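Local coordinates for protein branched-chain-amino-acid aminotransferase (Pseudomonas aeruginosa, PDB 6NST) that probably transfers amino groups between leucine, isoleucine or valine and 2-oxoglutarate, with pyridoxal 5'-phosphate as cofactor, in branched-chain amino acid biosynthesis, at residues I208-V213 with L236-I241; V142-F147 with R265-R270; H67-Q72 with I154-A159. The protein carries 1 engineered substitution. One frame throughout, in Å; residues are numbered along the deposited sequence.

Contact 1: residues I208-V213 with L236-I241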
ATOM      1  N   ILE A 208      23.311   0.753  18.875  1.00 13.68           N
ATOM      2  CA  ILE A 208      21.895   0.576  19.175  1.00 13.97           C
ATOM      3  C   ILE A 208      21.077   1.028  17.974  1.00 18.88           C
ATOM      4  O   ILE A 208      21.293   2.119  17.436  1.00 31.81           O
ATOM      5  CB  ILE A 208      21.499   1.359  20.436  1.00 14.59           C
ATOM      6  CG1 ILE A 208      22.394   0.964  21.611  1.00 14.09           C
ATOM      7  CG2 ILE A 208      20.035   1.117  20.772  1.00 16.34           C
ATOM      8  CD1 ILE A 208      22.206   1.826  22.837  1.00 18.27           C
ATOM      9  N   TYR A 209      20.144   0.185  17.547  1.00 15.92           N
ATOM     10  CA  TYR A 209      19.194   0.527  16.499  1.00 17.63           C
ATOM     11  C   TYR A 209      17.783   0.423  17.056  1.00 13.77           C
ATOM     12  O   TYR A 209      17.494  -0.444  17.886  1.00 19.23           O
ATOM     13  CB  TYR A 209      19.348  -0.386  15.278  1.00 16.85           C
ATOM     14  CG  TYR A 209      20.715  -0.325  14.636  1.00 18.10           C
ATOM     15  CD1 TYR A 209      21.738  -1.168  15.052  1.00 14.33           C
ATOM     16  CD2 TYR A 209      20.985   0.579  13.615  1.00 26.46           C
ATOM     17  CE1 TYR A 209      22.990  -1.116  14.470  1.00 20.28           C
ATOM     18  CE2 TYR A 209      22.236   0.639  13.024  1.00 20.48           C
ATOM     19  CZ  TYR A 209      23.233  -0.212  13.457  1.00 24.69           C
ATOM     20  OH  TYR A 209      24.481  -0.159  12.877  1.00 32.42           O
ATOM     21  N   THR A 210      16.908   1.317  16.608  1.00 11.74           N
ATOM     22  CA  THR A 210      15.518   1.313  17.028  1.00 11.62           C
ATOM     23  C   THR A 210      14.693   1.942  15.917  1.00 23.28           C
ATOM     24  O   THR A 210      15.196   2.809  15.192  1.00 22.53           O
ATOM     25  CB  THR A 210      15.321   2.073  18.352  1.00 14.85           C
ATOM     26  OG1 THR A 210      13.964   1.943  18.790  1.00 19.19           O
ATOM     27  CG2 THR A 210      15.661   3.552  18.193  1.00 20.95           C
ATOM     28  N   PRO A 211      13.448   1.504  15.732  1.00 22.91           N
ATOM     29  CA  PRO A 211      12.608   2.113  14.694  1.00 16.54           C
ATOM     30  C   PRO A 211      12.407   3.597  14.954  1.00 23.31           C
ATOM     31  O   PRO A 211      12.186   4.024  16.089  1.00 24.90           O
ATOM     32  CB  PRO A 211      11.290   1.338  14.801  1.00 16.31           C
ATOM     33  CG  PRO A 211      11.665   0.036  15.430  1.00 19.14           C
ATOM     34  CD  PRO A 211      12.787   0.354  16.374  1.00 20.26           C
ATOM     35  N   GLU A 212      12.509   4.383  13.887  1.00 21.90           N
ATOM     36  CA  GLU A 212      12.265   5.813  13.990  1.00 37.30           C
ATOM     37  C   GLU A 212      10.817   6.072  14.393  1.00 38.83           C
ATOM     38  O   GLU A 212       9.920   5.272  14.113  1.00 36.48           O
ATOM     39  CB  GLU A 212      12.584   6.498  12.661  1.00 42.94           C
ATOM     40  CG  GLU A 212      12.788   5.520  11.512  1.00 51.60           C
ATOM     41  CD  GLU A 212      13.039   6.209  10.185  1.00 59.72           C
ATOM     42  OE1 GLU A 212      13.917   7.096  10.128  1.00 65.06           O
ATOM     43  OE2 GLU A 212      12.355   5.863   9.199  1.00 62.13           O
ATOM     44  N   VAL A 213      10.596   7.197  15.072  1.00 48.51           N
ATOM     45  CA  VAL A 213       9.264   7.570  15.539  1.00 58.57           C
ATOM     46  C   VAL A 213       8.359   7.758  14.330  1.00 66.68           C
ATOM     47  O   VAL A 213       8.030   8.888  13.949  1.00 71.36           O
ATOM     48  CB  VAL A 213       9.309   8.839  16.407  1.00 64.92           C
ATOM     49  CG1 VAL A 213       8.016   8.991  17.195  1.00 65.51           C
ATOM     50  CG2 VAL A 213      10.508   8.799  17.339  1.00 63.06           C
ATOM     51  N   LEU A 236      23.565   5.453  18.793  1.00 37.37           N
ATOM     52  CA  LEU A 236      22.184   5.040  18.584  1.00 26.05           C
ATOM     53  C   LEU A 236      21.707   5.555  17.234  1.00 28.65           C
ATOM     54  O   LEU A 236      21.900   6.730  16.910  1.00 36.87           O
ATOM     55  CB  LEU A 236      21.282   5.554  19.711  1.00 25.08           C
ATOM     56  CG  LEU A 236      19.928   4.861  19.877  1.00 32.26           C
ATOM     57  CD1 LEU A 236      19.577   4.737  21.351  1.00 21.03           C
ATOM     58  CD2 LEU A 236      18.836   5.610  19.126  1.00 31.95           C
ATOM     59  N   VAL A 237      21.085   4.673  16.454  1.00 25.95           N
ATOM     60  CA  VAL A 237      20.628   4.982  15.105  1.00 23.13           C
ATOM     61  C   VAL A 237      19.136   4.693  15.017  1.00 22.27           C
ATOM     62  O   VAL A 237      18.685   3.603  15.390  1.00 20.50           O
ATOM     63  CB  VAL A 237      21.399   4.171  14.047  1.00 22.93           C
ATOM     64  CG1 VAL A 237      20.894   4.495  12.649  1.00 16.41           C
ATOM     65  CG2 VAL A 237      22.894   4.431  14.160  1.00 15.73           C
ATOM     66  N   GLU A 238      18.376   5.668  14.530  1.00 20.34           N
ATOM     67  CA  GLU A 238      16.960   5.496  14.232  1.00 16.74           C
ATOM     68  C   GLU A 238      16.806   5.272  12.733  1.00 27.25           C
ATOM     69  O   GLU A 238      17.217   6.119  11.932  1.00 30.23           O
ATOM     70  CB  GLU A 238      16.150   6.714  14.675  1.00 19.06           C
ATOM     71  CG  GLU A 238      16.116   6.926  16.177  1.00 21.72           C
ATOM     72  CD  GLU A 238      15.434   8.222  16.561  1.00 27.77           C
ATOM     73  OE1 GLU A 238      15.735   9.263  15.939  1.00 41.30           O
ATOM     74  OE2 GLU A 238      14.591   8.202  17.481  1.00 35.58           O
ATOM     75  N   LYS A 239      16.222   4.137  12.357  1.00 28.18           N
ATOM     76  CA  LYS A 239      16.054   3.809  10.949  1.00 19.58           C
ATOM     77  C   LYS A 239      14.986   2.733  10.822  1.00 20.29           C
ATOM     78  O   LYS A 239      14.487   2.202  11.817  1.00 21.06           O
ATOM     79  CB  LYS A 239      17.378   3.358  10.320  1.00 17.89           C
ATOM     80  CG  LYS A 239      17.889   2.012  10.801  1.00 20.04           C
ATOM     81  CD  LYS A 239      19.202   1.665  10.106  1.00 29.10           C
ATOM     82  CE  LYS A 239      19.588   0.212  10.324  1.00 30.53           C
ATOM     83  NZ  LYS A 239      18.598  -0.707   9.708  1.00 26.94           N
ATOM     84  N   ARG A 240      14.630   2.428   9.578  1.00 19.41           N
ATOM     85  CA  ARG A 240      13.673   1.363   9.320  1.00 21.35           C
ATOM     86  C   ARG A 240      14.343   0.013   9.531  1.00 18.32           C
ATOM     87  O   ARG A 240      15.429  -0.244   9.003  1.00 32.26           O
ATOM     88  CB  ARG A 240      13.119   1.471   7.901  1.00 23.49           C
ATOM     89  CG  ARG A 240      12.580   2.846   7.558  1.00 32.98           C
ATOM     90  CD  ARG A 240      12.173   2.924   6.100  1.00 41.14           C
ATOM     91  NE  ARG A 240      10.747   2.682   5.915  1.00 42.95           N
ATOM     92  CZ  ARG A 240      10.157   2.594   4.728  1.00 37.93           C
ATOM     93  NH1 ARG A 240      10.874   2.721   3.620  1.00 31.91           N
ATOM     94  NH2 ARG A 240       8.852   2.377   4.649  1.00 27.63           N
ATOM     95  N   ILE A 241      13.696  -0.845  10.313  1.00 16.81           N
ATOM     96  CA  ILE A 241      14.235  -2.140  10.701  1.00  9.89           C
ATOM     97  C   ILE A 241      13.307  -3.221  10.171  1.00 11.17           C
ATOM     98  O   ILE A 241      12.090  -3.160  10.381  1.00 11.59           O
ATOM     99  CB  ILE A 241      14.381  -2.254  12.230  1.00 11.99           C
ATOM    100  CG1 ILE A 241      15.377  -1.221  12.755  1.00 19.09           C
ATOM    101  CG2 ILE A 241      14.805  -3.663  12.626  1.00 14.58           C
ATOM    102  CD1 ILE A 241      15.488  -1.204  14.264  1.00 14.87           C
TER
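The phenol ring of Y209 is met obliquely along its CD2-CE2 bond by two aliphatic groups: V237 CB lies 3.6 Å from Y209 CD2, and K239 CE comes equally close to that carbon. With K239 CG in the crowded position between backbone N and carbonyl carbon (chi1 69°), the lysine chain runs obliquely past the CD2-CE2 side of the ring, while its ammonium pairs with E245. The proline ring of P211 has its CD against the tip of I241, whose CD1 also sits 3.6 Å from T210 C, against the peptide joining T210 to P211. The two charged flat groups, the E212 carboxylate and the R240 guanidinium, are tilted 37° apart and do not touch; E212 OE2 instead lies 3.4 Å from R240 CG, and R240 forms salt bridges with E189 of its own chain and E189 of the second subunit, and a cation-pi contact with Y191.

The backbones pair as parallel strands. V237 N donates to I208 O at 2.7 Å, T210 N to V237 O at 3.1 Å, and K239 N closes the ladder on T210 O at 3.3 Å. Tyrosine and valine share one face of the sheet. On the other, I208 CG2 packs on L236 CD1 at 3.7 Å, and T210 CG2 reaches between L236 CD2 and E238 CG.

This is the strand pair of a beta-alpha-beta unit: helix 220-231 connects the two strands and covers the I208, T210 and L236 face, with R222 bridging to E238. Strand 199-204 pairs antiparallel with 207-210 on its other edge, where T210 OG1 bonds I200 O.

Contact 2: residues V142-F147 with R265-R270; sequences VRTSSF and REVDGR
D268 grips T144 with both carboxylate oxygens. T144 carries OG1 beside its own backbone N (chi1 -57°), so hydroxyl and amide present a paired donor: T144 N gives D268 OD1 a nearly straight bond of 2.6 Å (171°), and T144 OG1 donates to D268 OD2 at a very short 2.4 Å. Both oxygens use their syn lone pairs, and this two-point hold fixes the rotation of the carboxylate. OD2 also bonds the hydroxyl of Y247.

D268 and G269, both with positive phi, are the central residues of a type I' turn that makes a tight hairpin from V267 to R270. The R270 side chain folds back at chi2 (82°), bringing NH1 to D268 O at 2.8 Å. The strands themselves run parallel, with V142 N donating to E266 O and D268 N to V142 O (2.8 Å). Water 1 donates to V142 O and E266 OE1 and accepts from G269 N. V142 CB and V267 CG2 meet loosely at 4.2 Å, on the same face of the sheet.

The guanidinium of R143 bonds E174 O and S177 OG of the fourth subunit. Strand 182-186 borders 140-145 on its other edge, and helix 243-247 packs on V267 and T144.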
ATOM      1  N   VAL A 142       9.514 -14.005  21.800  1.00 17.88           N
ATOM      2  CA  VAL A 142       8.782 -13.042  20.987  1.00 15.90           C
ATOM      3  C   VAL A 142       8.395 -13.698  19.669  1.00 23.31           C
ATOM      4  O   VAL A 142       9.230 -14.334  19.016  1.00 24.59           O
ATOM      5  CB  VAL A 142       9.613 -11.767  20.739  1.00 12.54           C
ATOM      6  CG1 VAL A 142       8.893 -10.837  19.778  1.00 11.72           C
ATOM      7  CG2 VAL A 142       9.890 -11.058  22.054  1.00 13.54           C
ATOM      8  N   ARG A 143       7.131 -13.546  19.284  1.00 23.87           N
ATOM      9  CA  ARG A 143       6.642 -13.970  17.980  1.00 17.77           C
ATOM     10  C   ARG A 143       6.141 -12.751  17.222  1.00 21.45           C
ATOM     11  O   ARG A 143       5.441 -11.907  17.791  1.00 13.75           O
ATOM     12  CB  ARG A 143       5.524 -15.008  18.114  1.00 20.38           C
ATOM     13  CG  ARG A 143       5.996 -16.363  18.606  1.00 22.48           C
ATOM     14  CD  ARG A 143       4.836 -17.333  18.777  1.00 18.20           C
ATOM     15  NE  ARG A 143       4.220 -17.687  17.504  1.00 22.09           N
ATOM     16  CZ  ARG A 143       4.683 -18.628  16.687  1.00 21.37           C
ATOM     17  NH1 ARG A 143       5.778 -19.308  17.008  1.00 13.37           N
ATOM     18  NH2 ARG A 143       4.059 -18.886  15.545  1.00 18.52           N
ATOM     19  N   THR A 144       6.505 -12.656  15.946  1.00 21.82           N
ATOM     20  CA  THR A 144       6.020 -11.560  15.119  1.00 15.60           C
ATOM     21  C   THR A 144       4.512 -11.688  14.924  1.00 16.66           C
ATOM     22  O   THR A 144       4.010 -12.760  14.569  1.00 17.21           O
ATOM     23  CB  THR A 144       6.730 -11.549  13.768  1.00  8.01           C
ATOM     24  OG1 THR A 144       8.145 -11.454  13.972  1.00 20.00           O
ATOM     25  CG2 THR A 144       6.265 -10.367  12.934  1.00 19.89           C
ATOM     26  N   SER A 145       3.793 -10.597  15.167  1.00 17.63           N
ATOM     27  CA  SER A 145       2.339 -10.619  15.096  1.00 19.68           C
ATOM     28  C   SER A 145       1.862 -10.675  13.652  1.00 21.23           C
ATOM     29  O   SER A 145       2.406  -9.999  12.773  1.00 15.63           O
ATOM     30  CB  SER A 145       1.759  -9.381  15.783  1.00 18.11           C
ATOM     31  OG  SER A 145       0.357  -9.303  15.594  1.00 15.01           O
ATOM     32  N   SER A 146       0.832 -11.489  13.410  1.00 16.19           N
ATOM     33  CA  SER A 146       0.163 -11.508  12.117  1.00 14.94           C
ATOM     34  C   SER A 146      -0.804 -10.347  11.949  1.00 17.21           C
ATOM     35  O   SER A 146      -1.305 -10.132  10.841  1.00 16.19           O
ATOM     36  CB  SER A 146      -0.588 -12.829  11.921  1.00 16.48           C
ATOM     37  OG  SER A 146      -1.715 -12.910  12.780  1.00 14.77           O
ATOM     38  N   PHE A 147      -1.084  -9.607  13.019  1.00 20.21           N
ATOM     39  CA  PHE A 147      -1.882  -8.393  12.936  1.00 13.47           C
ATOM     40  C   PHE A 147      -0.971  -7.214  12.615  1.00 10.57           C
ATOM     41  O   PHE A 147       0.053  -7.013  13.276  1.00 13.59           O
ATOM     42  CB  PHE A 147      -2.630  -8.137  14.246  1.00 17.08           C
ATOM     43  CG  PHE A 147      -3.617  -9.208  14.602  1.00 13.11           C
ATOM     44  CD1 PHE A 147      -4.914  -9.160  14.117  1.00  7.76           C
ATOM     45  CD2 PHE A 147      -3.252 -10.259  15.426  1.00 13.26           C
ATOM     46  CE1 PHE A 147      -5.826 -10.143  14.442  1.00 13.91           C
ATOM     47  CE2 PHE A 147      -4.160 -11.247  15.755  1.00 15.34           C
ATOM     48  CZ  PHE A 147      -5.449 -11.188  15.265  1.00 14.19           C
ATOM     49  N   ARG A 265      15.333 -12.702  24.091  1.00 19.76           N
ATOM     50  CA  ARG A 265      16.291 -13.751  23.776  1.00 16.61           C
ATOM     51  C   ARG A 265      15.965 -14.507  22.496  1.00 18.41           C
ATOM     52  O   ARG A 265      16.869 -15.119  21.916  1.00 21.63           O
ATOM     53  CB  ARG A 265      16.391 -14.751  24.934  1.00 16.26           C
ATOM     54  CG  ARG A 265      15.107 -15.492  25.235  1.00 21.92           C
ATOM     55  CD  ARG A 265      15.325 -16.511  26.340  1.00 29.97           C
ATOM     56  NE  ARG A 265      14.080 -17.166  26.726  1.00 38.48           N
ATOM     57  CZ  ARG A 265      13.614 -18.273  26.159  1.00 37.85           C
ATOM     58  NH1 ARG A 265      14.291 -18.853  25.177  1.00 30.81           N
ATOM     59  NH2 ARG A 265      12.469 -18.798  26.574  1.00 39.03           N
ATOM     60  N   GLU A 266      14.716 -14.463  22.033  1.00 13.28           N
ATOM     61  CA  GLU A 266      14.292 -15.263  20.894  1.00 24.34           C
ATOM     62  C   GLU A 266      13.177 -14.541  20.152  1.00 22.59           C
ATOM     63  O   GLU A 266      12.276 -13.975  20.776  1.00 22.73           O
ATOM     64  CB  GLU A 266      13.813 -16.649  21.345  1.00 22.90           C
ATOM     65  CG  GLU A 266      13.661 -17.657  20.222  1.00 24.55           C
ATOM     66  CD  GLU A 266      12.828 -18.855  20.633  1.00 25.37           C
ATOM     67  OE1 GLU A 266      11.672 -18.656  21.064  1.00 17.89           O
ATOM     68  OE2 GLU A 266      13.327 -19.994  20.526  1.00 32.14           O
ATOM     69  N   VAL A 267      13.243 -14.563  18.824  1.00 12.45           N
ATOM     70  CA  VAL A 267      12.230 -13.955  17.969  1.00 11.40           C
ATOM     71  C   VAL A 267      11.891 -14.948  16.866  1.00 17.20           C
ATOM     72  O   VAL A 267      12.768 -15.323  16.077  1.00 10.06           O
ATOM     73  CB  VAL A 267      12.700 -12.621  17.364  1.00 16.35           C
ATOM     74  CG1 VAL A 267      11.600 -12.021  16.496  1.00 17.96           C
ATOM     75  CG2 VAL A 267      13.105 -11.644  18.452  1.00 10.12           C
ATOM     76  N   ASP A 268      10.625 -15.364  16.808  1.00 14.59           N
ATOM     77  CA  ASP A 268      10.143 -16.287  15.779  1.00 12.75           C
ATOM     78  C   ASP A 268      10.989 -17.555  15.733  1.00 14.51           C
ATOM     79  O   ASP A 268      11.319 -18.073  14.663  1.00 17.83           O
ATOM     80  CB  ASP A 268      10.103 -15.605  14.410  1.00 12.68           C
ATOM     81  CG  ASP A 268       9.149 -14.434  14.375  1.00 12.57           C
ATOM     82  OD1 ASP A 268       8.172 -14.453  15.154  1.00 17.60           O
ATOM     83  OD2 ASP A 268       9.372 -13.499  13.572  1.00 17.25           O
ATOM     84  N   GLY A 269      11.352 -18.059  16.912  1.00 16.33           N
ATOM     85  CA  GLY A 269      12.207 -19.220  17.013  1.00 18.56           C
ATOM     86  C   GLY A 269      13.672 -18.978  16.713  1.00 22.69           C
ATOM     87  O   GLY A 269      14.473 -19.910  16.850  1.00 25.37           O
ATOM     88  N   ARG A 270      14.053 -17.769  16.301  1.00 15.55           N
ATOM     89  CA  ARG A 270      15.452 -17.433  16.063  1.00 21.37           C
ATOM     90  C   ARG A 270      16.087 -16.968  17.366  1.00 25.13           C
ATOM     91  O   ARG A 270      15.617 -16.006  17.985  1.00 21.45           O
ATOM     92  CB  ARG A 270      15.595 -16.339  15.004  1.00 20.35           C
ATOM     93  CG  ARG A 270      15.452 -16.802  13.572  1.00 20.97           C
ATOM     94  CD  ARG A 270      14.000 -16.923  13.182  1.00 28.34           C
ATOM     95  NE  ARG A 270      13.844 -17.277  11.779  1.00 22.78           N
ATOM     96  CZ  ARG A 270      12.672 -17.513  11.202  1.00 19.07           C
ATOM     97  NH1 ARG A 270      11.556 -17.433  11.913  1.00 22.21           N
ATOM     98  NH2 ARG A 270      12.619 -17.829   9.918  1.00 11.88           N
TER
HETATM   99  O   HOH W   1      10.075 -17.145  19.442  1.00 18.60           O

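Contact 3: residues H67-Q72 with I154-A159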
ATOM      1  N   HIS A  67      -5.548  16.644  23.113  1.00 10.78           N
ATOM      2  CA  HIS A  67      -5.560  17.682  22.086  1.00 17.14           C
ATOM      3  C   HIS A  67      -5.675  17.071  20.695  1.00 23.30           C
ATOM      4  O   HIS A  67      -6.354  17.623  19.821  1.00 25.04           O
ATOM      5  CB  HIS A  67      -4.300  18.543  22.206  1.00 14.09           C
ATOM      6  CG  HIS A  67      -4.210  19.640  21.190  1.00 20.65           C
ATOM      7  ND1 HIS A  67      -5.094  20.696  21.151  1.00 28.20           N
ATOM      8  CD2 HIS A  67      -3.330  19.849  20.183  1.00 20.44           C
ATOM      9  CE1 HIS A  67      -4.768  21.506  20.159  1.00 29.36           C
ATOM     10  NE2 HIS A  67      -3.700  21.014  19.556  1.00 23.09           N
ATOM     11  N   ILE A  68      -5.026  15.927  20.474  1.00 14.87           N
ATOM     12  CA  ILE A  68      -5.147  15.238  19.193  1.00 10.44           C
ATOM     13  C   ILE A  68      -6.582  14.778  18.966  1.00 15.43           C
ATOM     14  O   ILE A  68      -7.123  14.904  17.860  1.00 19.48           O
ATOM     15  CB  ILE A  68      -4.155  14.062  19.127  1.00 10.34           C
ATOM     16  CG1 ILE A  68      -2.717  14.586  19.114  1.00 17.07           C
ATOM     17  CG2 ILE A  68      -4.432  13.196  17.912  1.00 13.50           C
ATOM     18  CD1 ILE A  68      -1.662  13.515  19.282  1.00 16.53           C
ATOM     19  N   MET A  69      -7.223  14.252  20.005  1.00 13.61           N
ATOM     20  CA  MET A  69      -8.579  13.726  19.900  1.00 22.16           C
ATOM     21  C   MET A  69      -9.645  14.798  20.069  1.00 23.22           C
ATOM     22  O   MET A  69     -10.833  14.460  20.091  1.00 28.65           O
ATOM     23  CB  MET A  69      -8.796  12.620  20.937  1.00 18.40           C
ATOM     24  CG  MET A  69      -7.851  11.447  20.781  1.00 19.70           C
ATOM     25  SD  MET A  69      -8.042  10.647  19.181  1.00 31.91           S
ATOM     26  CE  MET A  69      -6.682   9.483  19.225  1.00 26.51           C
ATOM     27  N   ASN A  70      -9.250  16.065  20.188  1.00 25.04           N
ATOM     28  CA  ASN A  70     -10.186  17.171  20.390  1.00 30.82           C
ATOM     29  C   ASN A  70     -11.011  16.975  21.661  1.00 27.65           C
ATOM     30  O   ASN A  70     -12.200  17.296  21.709  1.00 19.54           O
ATOM     31  CB  ASN A  70     -11.096  17.361  19.173  1.00 34.56           C
ATOM     32  CG  ASN A  70     -10.928  18.720  18.530  1.00 46.74           C
ATOM     33  OD1 ASN A  70      -9.942  19.417  18.773  1.00 49.36           O
ATOM     34  ND2 ASN A  70     -11.891  19.107  17.704  1.00 56.35           N
ATOM     35  N   MET A  71     -10.373  16.439  22.699  1.00 23.14           N
ATOM     36  CA  MET A  71     -10.988  16.292  24.011  1.00 18.39           C
ATOM     37  C   MET A  71     -10.441  17.379  24.927  1.00 19.31           C
ATOM     38  O   MET A  71      -9.224  17.498  25.099  1.00 25.94           O
ATOM     39  CB  MET A  71     -10.710  14.912  24.605  1.00 20.68           C
ATOM     40  CG  MET A  71     -11.238  13.746  23.791  1.00 23.81           C
ATOM     41  SD  MET A  71     -10.950  12.179  24.638  1.00 23.76           S
ATOM     42  CE  MET A  71     -11.991  12.383  26.083  1.00 22.91           C
ATOM     43  N   GLN A  72     -11.339  18.164  25.515  1.00 24.54           N
ATOM     44  CA  GLN A  72     -10.959  19.250  26.414  1.00 28.29           C
ATOM     45  C   GLN A  72     -10.972  18.723  27.847  1.00 17.90           C
ATOM     46  O   GLN A  72     -12.040  18.464  28.412  1.00 21.30           O
ATOM     47  CB  GLN A  72     -11.904  20.438  26.246  1.00 25.44           C
ATOM     48  CG  GLN A  72     -11.553  21.650  27.099  1.00 51.72           C
ATOM     49  CD  GLN A  72     -10.238  22.291  26.696  1.00 61.76           C
ATOM     50  OE1 GLN A  72      -9.195  22.021  27.292  1.00 66.88           O
ATOM     51  NE2 GLN A  72     -10.283  23.150  25.685  1.00 60.88           N
ATOM     52  N   ILE A 154      -5.041   6.145   9.864  1.00 18.13           N
ATOM     53  CA  ILE A 154      -6.274   5.521  10.327  1.00 14.53           C
ATOM     54  C   ILE A 154      -6.507   5.795  11.803  1.00 21.20           C
ATOM     55  O   ILE A 154      -7.593   6.210  12.206  1.00 25.19           O
ATOM     56  CB  ILE A 154      -6.253   4.005  10.032  1.00 13.29           C
ATOM     57  CG1 ILE A 154      -6.176   3.764   8.524  1.00 16.28           C
ATOM     58  CG2 ILE A 154      -7.478   3.337  10.633  1.00 16.24           C
ATOM     59  CD1 ILE A 154      -6.129   2.298   8.135  1.00 10.42           C
ATOM     60  N   SER A 155      -5.490   5.574  12.627  1.00 23.86           N
ATOM     61  CA  SER A 155      -5.528   5.949  14.028  1.00 26.75           C
ATOM     62  C   SER A 155      -4.388   6.916  14.314  1.00 25.22           C
ATOM     63  O   SER A 155      -3.379   6.944  13.603  1.00 13.54           O
ATOM     64  CB  SER A 155      -5.436   4.724  14.947  1.00 24.71           C
ATOM     65  OG  SER A 155      -4.243   4.002  14.719  1.00 34.01           O
ATOM     66  N   MET A 156      -4.567   7.719  15.356  1.00 20.66           N
ATOM     67  CA  MET A 156      -3.611   8.765  15.703  1.00 14.48           C
ATOM     68  C   MET A 156      -2.516   8.142  16.559  1.00 21.79           C
ATOM     69  O   MET A 156      -2.657   8.011  17.778  1.00 16.03           O
ATOM     70  CB  MET A 156      -4.326   9.910  16.408  1.00 12.95           C
ATOM     71  CG  MET A 156      -5.453  10.526  15.575  1.00 17.22           C
ATOM     72  SD  MET A 156      -4.890  11.277  14.023  1.00 16.21           S
ATOM     73  CE  MET A 156      -5.265   9.994  12.825  1.00 22.11           C
ATOM     74  N   THR A 157      -1.411   7.761  15.911  1.00 11.95           N
ATOM     75  CA  THR A 157      -0.382   6.949  16.547  1.00 11.95           C
ATOM     76  C   THR A 157       0.418   7.704  17.602  1.00 16.09           C
ATOM     77  O   THR A 157       1.133   7.062  18.380  1.00 13.61           O
ATOM     78  CB  THR A 157       0.566   6.383  15.485  1.00 16.93           C
ATOM     79  OG1 THR A 157       1.144   7.453  14.728  1.00 15.47           O
ATOM     80  CG2 THR A 157      -0.188   5.452  14.541  1.00 21.55           C
ATOM     81  N   ARG A 158       0.321   9.033  17.653  1.00 17.30           N
ATOM     82  CA  ARG A 158       0.996   9.800  18.694  1.00 14.26           C
ATOM     83  C   ARG A 158       0.158   9.954  19.953  1.00 20.69           C
ATOM     84  O   ARG A 158       0.695  10.350  20.994  1.00 19.26           O
ATOM     85  CB  ARG A 158       1.376  11.193  18.178  1.00 25.18           C
ATOM     86  CG  ARG A 158       2.186  11.185  16.894  1.00 40.25           C
ATOM     87  CD  ARG A 158       3.321  10.177  16.964  1.00 50.46           C
ATOM     88  NE  ARG A 158       4.070  10.117  15.713  1.00 59.75           N
ATOM     89  CZ  ARG A 158       4.864   9.109  15.368  1.00 67.03           C
ATOM     90  NH1 ARG A 158       5.006   8.069  16.178  1.00 63.84           N
ATOM     91  NH2 ARG A 158       5.508   9.139  14.209  1.00 73.89           N
ATOM     92  N   ALA A 159      -1.137   9.671  19.881  1.00 14.69           N
ATOM     93  CA  ALA A 159      -2.012   9.735  21.041  1.00 14.99           C
ATOM     94  C   ALA A 159      -2.154   8.347  21.650  1.00 26.49           C
ATOM     95  O   ALA A 159      -2.193   7.342  20.935  1.00 27.49           O
ATOM     96  CB  ALA A 159      -3.388  10.284  20.664  1.00 17.31           C
TER
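I68, the last residue of helix 55-68, and M69 just after it make two bumps that fit against a bent loop, and no hydrogen bond crosses between them. I68 forks over the loop: its CG2, anti to the backbone N, presses on M156 CB at 3.6 Å, while CD1 lies 3.9 Å from A159 CB and also meets R158 CB. M69 arrives alongside. Its chain bends at chi2 (-61°) and delivers the methyl CE into the notch between two loop residues, 3.7 Å from M156 CB and just as far from A159 CB. The small A159 methyl is in turn a bump received between I68 CD1 and M69 CE.

M156 offers only the base of its side chain, CB and CG, because bends at chi2 and chi3 lead its sulfur end away. A type I turn, closed by A159 N on M156 O at 3.1 Å, curls the loop so that M156 and A159 flank the notch. In the 67-72 segment, a Schellman motif at N70 ends the helix.

M69 also touches M35 and S161, and D244 of the third subunit covers I68 and M156. The contact seats the C-terminal end of helix 55-68 on the loop between strand 140-145 and helix 166-177, immediately before K160, by similarity the pyridoxal phosphate lysine.

How the contacts relate
Going from the N terminus, helix 55-68 ends in the first segment of contact 3, and strand 140-145 then opens contact 2 before 154-159 closes contact 3, so these two loops cross. After contact 3 has closed, contact 1 opens at 208-213 and closes at 236-241, wholly within the long loop that contact 2 completes at 265-270. Contacts 1 and 2 join parallel neighbours in the same mixed sheet, about 19 Å apart between centres, whereas contact 3 ties helix 55-68 to the loop leading into helix 166-177. Contacts 1 and 3 touch, with V213 O 2.5 Å from R158 NH2, though V213 is poorly ordered, and both also reach the third subunit.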